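PDB 7DSZ: Amuc_1102, which is of unknown function but adopts an immunoglobulin-like fold related to archaeal type IV pilus proteins, consistent with a role in pilus assembly or structure. Local coordinates for residues V82-P85 / D86-R89; T124-E127 / G128-K132; V140-N144 / G145-A149. One frame throughout, in Å; residues are numbered along the deposited sequence.

Contact 1: V82-P85 / D86-R89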
loop_
_atom_site.group_PDB
_atom_site.type_symbol
_atom_site.label_atom_id
_atom_site.label_comp_id
_atom_site.label_asym_id
_atom_site.label_seq_id
_atom_site.Cartn_x
_atom_site.Cartn_y
_atom_site.Cartn_z
ATOM N N VAL C 82 16.937 14.564 -14.229
ATOM C CA VAL C 82 18.167 14.696 -13.463
ATOM C C VAL C 82 19.301 14.101 -14.292
ATOM O O VAL C 82 19.081 13.310 -15.213
ATOM C CB VAL C 82 18.087 13.997 -12.077
ATOM C CG1 VAL C 82 16.899 14.525 -11.277
ATOM C CG2 VAL C 82 17.972 12.478 -12.244
ATOM N N VAL C 83 20.528 14.489 -13.946
ATOM C CA VAL C 83 21.700 13.885 -14.574
ATOM C C VAL C 83 21.872 12.467 -14.049
ATOM O O VAL C 83 21.843 12.238 -12.833
ATOM C CB VAL C 83 22.954 14.723 -14.295
ATOM C CG1 VAL C 83 24.193 14.021 -14.853
ATOM C CG2 VAL C 83 22.808 16.130 -14.880
ATOM N N ASN C 84 22.045 11.506 -14.968
ATOM C CA ASN C 84 22.338 10.126 -14.594
ATOM C C ASN C 84 23.651 10.107 -13.823
ATOM O O ASN C 84 24.709 10.399 -14.397
ATOM C CB ASN C 84 22.423 9.217 -15.824
ATOM C CG ASN C 84 22.517 7.746 -15.454
ATOM O OD1 ASN C 84 22.832 7.405 -14.320
ATOM N ND2 ASN C 84 22.239 6.870 -16.412
ATOM N N PRO C 85 23.629 9.784 -12.526
ATOM C CA PRO C 85 24.880 9.793 -11.758
ATOM C C PRO C 85 25.832 8.685 -12.155
ATOM O O PRO C 85 27.008 8.747 -11.780
ATOM C CB PRO C 85 24.407 9.633 -10.307
ATOM C CG PRO C 85 23.102 8.887 -10.425
ATOM C CD PRO C 85 22.469 9.370 -11.707
ATOM N N ASP C 86 25.358 7.668 -12.879
ATOM C CA ASP C 86 26.202 6.572 -13.339
ATOM C C ASP C 86 26.752 6.783 -14.739
ATOM O O ASP C 86 27.753 6.149 -15.095
ATOM C CB ASP C 86 25.429 5.254 -13.334
ATOM C CG ASP C 86 25.171 4.740 -11.944
ATOM O OD1 ASP C 86 26.013 4.989 -11.059
ATOM O OD2 ASP C 86 24.117 4.098 -11.739
ATOM N N ARG C 87 26.097 7.633 -15.556
ATOM C CA ARG C 87 26.535 7.944 -16.928
ATOM C C ARG C 87 26.230 9.423 -17.146
ATOM O O ARG C 87 25.191 9.787 -17.708
ATOM C CB ARG C 87 25.835 7.069 -17.968
ATOM C CG ARG C 87 25.924 5.575 -17.711
ATOM C CD ARG C 87 24.758 4.849 -18.353
ATOM N NE ARG C 87 24.720 5.031 -19.803
ATOM C CZ ARG C 87 25.063 4.094 -20.681
ATOM N NH1 ARG C 87 25.465 2.905 -20.255
ATOM N NH2 ARG C 87 24.996 4.339 -21.982
ATOM N N SER C 88 27.143 10.280 -16.694
ATOM C CA SER C 88 26.895 11.718 -16.652
ATOM C C SER C 88 26.690 12.340 -18.029
ATOM O O SER C 88 26.324 13.518 -18.110
ATOM C CB SER C 88 28.053 12.413 -15.940
ATOM O OG SER C 88 29.289 11.984 -16.482
ATOM N N ARG C 89 26.913 11.588 -19.107
ATOM C CA ARG C 89 26.633 12.095 -20.440
ATOM C C ARG C 89 25.137 12.192 -20.733
ATOM O O ARG C 89 24.758 12.808 -21.735
ATOM C CB ARG C 89 27.328 11.204 -21.476
ATOM C CG ARG C 89 27.919 11.955 -22.666
ATOM C CD ARG C 89 29.237 11.334 -23.163
ATOM N NE ARG C 89 29.532 10.036 -22.553
ATOM C CZ ARG C 89 30.499 9.216 -22.963
ATOM N NH1 ARG C 89 31.267 9.551 -23.992
ATOM N NH2 ARG C 89 30.696 8.055 -22.347
HETATM O O HOH W 1 21.860 5.404 -12.865
#

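Contact 2: T124-E127 / G128-K132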
loop_
_atom_site.group_PDB
_atom_site.type_symbol
_atom_site.label_atom_id
_atom_site.label_comp_id
_atom_site.label_asym_id
_atom_site.label_seq_id
_atom_site.Cartn_x
_atom_site.Cartn_y
_atom_site.Cartn_z
ATOM N N THR C 124 22.680 12.702 -6.201
ATOM C CA THR C 124 23.508 13.857 -5.884
ATOM C C THR C 124 24.836 13.499 -5.245
ATOM O O THR C 124 25.739 14.340 -5.232
ATOM C CB THR C 124 22.774 14.807 -4.935
ATOM O OG1 THR C 124 22.653 14.199 -3.646
ATOM C CG2 THR C 124 21.393 15.150 -5.482
ATOM N N GLY C 125 24.964 12.289 -4.699
ATOM C CA GLY C 125 26.175 11.874 -4.033
ATOM C C GLY C 125 26.235 12.201 -2.562
ATOM O O GLY C 125 27.182 11.775 -1.888
ATOM N N VAL C 126 25.267 12.943 -2.031
ATOM C CA VAL C 126 25.283 13.317 -0.623
ATOM C C VAL C 126 23.864 13.257 -0.075
ATOM O O VAL C 126 22.894 13.576 -0.772
ATOM C CB VAL C 126 25.914 14.714 -0.406
ATOM C CG1 VAL C 126 25.011 15.827 -0.937
ATOM C CG2 VAL C 126 26.249 14.933 1.068
ATOM N N GLU C 127 23.751 12.830 1.178
ATOM C CA GLU C 127 22.471 12.809 1.865
ATOM C C GLU C 127 21.867 14.212 1.935
ATOM O O GLU C 127 22.540 15.176 2.309
ATOM C CB GLU C 127 22.670 12.235 3.263
ATOM C CG GLU C 127 21.418 12.141 4.064
ATOM C CD GLU C 127 21.684 11.729 5.489
ATOM O OE1 GLU C 127 22.643 10.959 5.721
ATOM O OE2 GLU C 127 20.928 12.182 6.371
ATOM N N GLY C 128 20.592 14.328 1.565
ATOM C CA GLY C 128 19.925 15.612 1.532
ATOM C C GLY C 128 20.110 16.404 0.256
ATOM O O GLY C 128 19.515 17.484 0.123
ATOM N N GLY C 129 20.920 15.920 -0.677
ATOM C CA GLY C 129 21.115 16.589 -1.941
ATOM C C GLY C 129 22.092 17.748 -1.847
ATOM O O GLY C 129 22.411 18.258 -0.774
ATOM N N ARG C 130 22.588 18.151 -3.016
ATOM C CA ARG C 130 23.427 19.329 -3.161
ATOM C C ARG C 130 23.301 19.821 -4.596
ATOM O O ARG C 130 23.114 19.020 -5.522
ATOM C CB ARG C 130 24.898 19.042 -2.813
ATOM C CG ARG C 130 25.548 17.966 -3.676
ATOM C CD ARG C 130 27.065 17.954 -3.498
ATOM N NE ARG C 130 27.688 16.807 -4.163
ATOM C CZ ARG C 130 28.337 15.834 -3.529
ATOM N NH1 ARG C 130 28.467 15.873 -2.208
ATOM N NH2 ARG C 130 28.871 14.831 -4.216
ATOM N N GLY C 131 23.381 21.139 -4.767
ATOM C CA GLY C 131 23.329 21.738 -6.083
ATOM C C GLY C 131 21.918 21.818 -6.643
ATOM O O GLY C 131 20.918 21.514 -5.983
ATOM N N LYS C 132 21.853 22.272 -7.895
ATOM C CA LYS C 132 20.610 22.250 -8.665
ATOM C C LYS C 132 20.525 20.916 -9.401
ATOM O O LYS C 132 20.718 20.816 -10.616
ATOM C CB LYS C 132 20.546 23.426 -9.632
ATOM C CG LYS C 132 20.285 24.758 -8.961
ATOM C CD LYS C 132 18.951 24.763 -8.231
ATOM C CE LYS C 132 19.033 25.631 -6.991
ATOM N NZ LYS C 132 19.846 26.854 -7.243
#

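Contact 3: V140-N144 / G145-A149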
loop_
_atom_site.group_PDB
_atom_site.type_symbol
_atom_site.label_atom_id
_atom_site.label_comp_id
_atom_site.label_asym_id
_atom_site.label_seq_id
_atom_site.Cartn_x
_atom_site.Cartn_y
_atom_site.Cartn_z
ATOM N N VAL C 140 1.665 17.922 -16.211
ATOM C CA VAL C 140 0.531 17.945 -17.133
ATOM C C VAL C 140 -0.695 17.428 -16.398
ATOM O O VAL C 140 -0.647 16.355 -15.789
ATOM C CB VAL C 140 0.807 17.100 -18.390
ATOM C CG1 VAL C 140 -0.442 17.061 -19.297
ATOM C CG2 VAL C 140 2.019 17.653 -19.147
ATOM N N VAL C 141 -1.794 18.182 -16.453
ATOM C CA VAL C 141 -3.035 17.806 -15.776
ATOM C C VAL C 141 -4.066 17.425 -16.824
ATOM O O VAL C 141 -4.309 18.190 -17.767
ATOM C CB VAL C 141 -3.578 18.948 -14.896
ATOM C CG1 VAL C 141 -4.830 18.471 -14.144
ATOM C CG2 VAL C 141 -2.506 19.431 -13.922
ATOM N N GLU C 142 -4.692 16.264 -16.649
ATOM C CA GLU C 142 -5.749 15.812 -17.541
ATOM C C GLU C 142 -7.067 15.682 -16.787
ATOM O O GLU C 142 -7.096 15.285 -15.611
ATOM C CB GLU C 142 -5.392 14.471 -18.198
ATOM C CG GLU C 142 -4.180 14.553 -19.109
ATOM C CD GLU C 142 -3.827 13.222 -19.762
ATOM O OE1 GLU C 142 -4.529 12.224 -19.513
ATOM O OE2 GLU C 142 -2.836 13.177 -20.522
ATOM N N TYR C 143 -8.155 16.032 -17.467
ATOM C CA TYR C 143 -9.503 15.773 -16.987
ATOM C C TYR C 143 -10.231 14.969 -18.054
ATOM O O TYR C 143 -10.294 15.391 -19.213
ATOM C CB TYR C 143 -10.266 17.069 -16.679
ATOM C CG TYR C 143 -11.696 16.770 -16.298
ATOM C CD1 TYR C 143 -11.991 16.184 -15.075
ATOM C CD2 TYR C 143 -12.745 17.018 -17.178
ATOM C CE1 TYR C 143 -13.283 15.879 -14.721
ATOM C CE2 TYR C 143 -14.057 16.710 -16.829
ATOM C CZ TYR C 143 -14.314 16.139 -15.597
ATOM O OH TYR C 143 -15.601 15.816 -15.216
ATOM N N ASN C 144 -10.770 13.814 -17.662
ATOM C CA ASN C 144 -11.413 12.891 -18.603
ATOM C C ASN C 144 -10.541 12.632 -19.831
ATOM O O ASN C 144 -11.012 12.635 -20.969
ATOM C CB ASN C 144 -12.793 13.404 -19.016
ATOM C CG ASN C 144 -13.862 13.096 -17.982
ATOM O OD1 ASN C 144 -13.720 12.170 -17.179
ATOM N ND2 ASN C 144 -14.949 13.864 -18.007
ATOM N N GLY C 145 -9.249 12.419 -19.603
ATOM C CA GLY C 145 -8.357 12.052 -20.685
ATOM C C GLY C 145 -7.929 13.171 -21.604
ATOM O O GLY C 145 -7.291 12.896 -22.624
ATOM N N LYS C 146 -8.246 14.421 -21.277
ATOM C CA LYS C 146 -7.858 15.581 -22.064
ATOM C C LYS C 146 -6.969 16.499 -21.236
ATOM O O LYS C 146 -7.311 16.839 -20.101
ATOM C CB LYS C 146 -9.089 16.363 -22.534
ATOM C CG LYS C 146 -8.728 17.699 -23.161
ATOM C CD LYS C 146 -9.903 18.676 -23.226
ATOM C CE LYS C 146 -9.483 19.950 -23.955
ATOM N NZ LYS C 146 -10.570 20.970 -24.008
ATOM N N ILE C 147 -5.858 16.939 -21.823
ATOM C CA ILE C 147 -4.973 17.877 -21.147
ATOM C C ILE C 147 -5.695 19.202 -20.955
ATOM O O ILE C 147 -6.214 19.794 -21.913
ATOM C CB ILE C 147 -3.679 18.069 -21.951
ATOM C CG1 ILE C 147 -2.904 16.751 -22.039
ATOM C CG2 ILE C 147 -2.829 19.196 -21.352
ATOM C CD1 ILE C 147 -1.664 16.845 -22.921
ATOM N N VAL C 148 -5.740 19.676 -19.715
ATOM C CA VAL C 148 -6.319 20.982 -19.427
ATOM C C VAL C 148 -5.307 21.979 -18.873
ATOM O O VAL C 148 -5.563 23.193 -18.927
ATOM C CB VAL C 148 -7.533 20.857 -18.476
ATOM C CG1 VAL C 148 -8.644 20.045 -19.146
ATOM C CG2 VAL C 148 -7.124 20.235 -17.139
ATOM N N ALA C 149 -4.147 21.549 -18.380
ATOM C CA ALA C 149 -3.183 22.519 -17.877
ATOM C C ALA C 149 -1.792 21.913 -17.939
ATOM O O ALA C 149 -1.629 20.696 -17.841
ATOM C CB ALA C 149 -3.507 22.974 -16.441
#

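Contact 1: V82-P85 / D86-R89
With its CG swung anti to the backbone N (chi1 -171°), Asn84 turns its amide forward over the chain that follows, while Asp86, whose CG stands anti to its own carbonyl carbon (chi1 -72°), puts its carboxylate where a water can lie between OD2 and the amide oxygen. OD1 of Asn84 accepts the backbone N-H of Asp86 at 2.9 Å; the bond is fairly straight at hydrogen (155°), but the donor sits well above the carbonyl plane. This is an Asx turn, with Pro85 in its middle. The water lies 2.7 Å from Asn84 OD1 and 2.8 Å from Asp86 OD2. Backbone support is looser: Arg87 N makes a weak hydrogen bond to Asn84 O at 3.3 Å, and the CA of Ser88 approaches the same oxygen at 3.4 Å in a CA-H...O contact. The aliphatic part of Arg87 passes the nitrogen end of the amide, its CD 3.8 Å from Asn84 ND2. That ND2 is bonded to Gln90 OE1 and to Thr12 O of the second subunit. Asp86 is held likewise, by a salt bridge to Arg122 and a hydrogen bond from Ser68 N of the second subunit. The turn thus connects strand 70-83 to its antiparallel neighbour 91-104, with Val83 lying against Tyr91, and meets another subunit beside helix 117-124.

Contact 2: T124-E127 / G128-K132
Arg130 and Thr124 carry most of this contact, with Val126 next. The arginine's chain, extended from CG to NE, crosses the isopropyl group of Val126 at a slant: its CG lies 3.5 Å from Val126 CG1, and beyond it NH1 comes to 3.3 Å from Val126 CB. The guanidinium ends beside the backbone of 124-126, with Thr124 O, Gly125 C and Val126 N over one face. Thr124 O is 3.3 Å from Arg130 NE, yet the angle is too poor for a hydrogen bond, which fits an oxygen placed over the group. Val126 O accepts Gly129 N at 3.1 Å (157° at hydrogen), closing a type II beta turn from Val126 to Gly129. Gly128 has positive phi there, at a value where a side chain would press on the carbonyl before it. Thr124 has OG1 between its backbone N and carbonyl carbon (chi1 69°), which directs the hydroxyl at the returning chain, 3.3 Å from Gly129 CA. The same OG1 takes a weak but straight bond from Val126 N, 170° at hydrogen, and is hydrogen-bonded to Val120 O one helical turn earlier. The CB of Glu127 points away from 128-132 overall, and OE1 forms a salt bridge with Lys49.

Contact 3: V140-N144 / G145-A149
Val141 O is gripped by two successive amides of the opposite strand: Val148 N at 2.8 Å, nearly in line with the carbonyl bond, and Ala149 N in a weak bond at 3.4 Å. Both donors facing one residue define a classic beta bulge, and the register slips by one between Val141 and Glu142. Val141 N in turn donates to Ala149 O at 2.9 Å, almost straight at 175°. Toward the hairpin end, Tyr143 and Lys146 exchange backbone bonds round a type I' turn, where Asn144 and Gly145 both have positive phi. Ile147 packs its CG1 3.7 Å from CG1 of Val140 and 3.9 Å from CG of Glu142, whose chain is extended beyond CG and carries OE2 to a salt bridge with Lys77. Without the Glu142 carboxylate and CG, as with an alanine here, Lys77 would probably lose its charge partner and a gap would probably open beside Ile147 CG1. On the other face Val141 CG1 meets Val148 CG2 at 4.2 Å, and both side chains also touch strand 18-32. The short strand axes make an angle of 125°. The type I' turn and the classic bulge are features of a beta hairpin, here within the immunoglobulin-like fold.

How the contacts relate
From the N terminus, contact 1 comes first and closes the loop between strands 70-83 and 91-104. Contact 2 follows after helix 117-124 and turns the chain toward strand 134-143; contact 3 then closes the hairpin from that strand to 146-152. Each contact ends before the next opens, so none nests within or crosses another. Contacts 1 and 2 lie on the same side of the chain's centre, their centres 13 Å apart and their nearest atoms about 5 Å apart. Contact 3 lies opposite contact 2, 33 Å away between centres. It nevertheless shares a sheet with contact 1, because strands 70-83 and 134-143 are antiparallel neighbours.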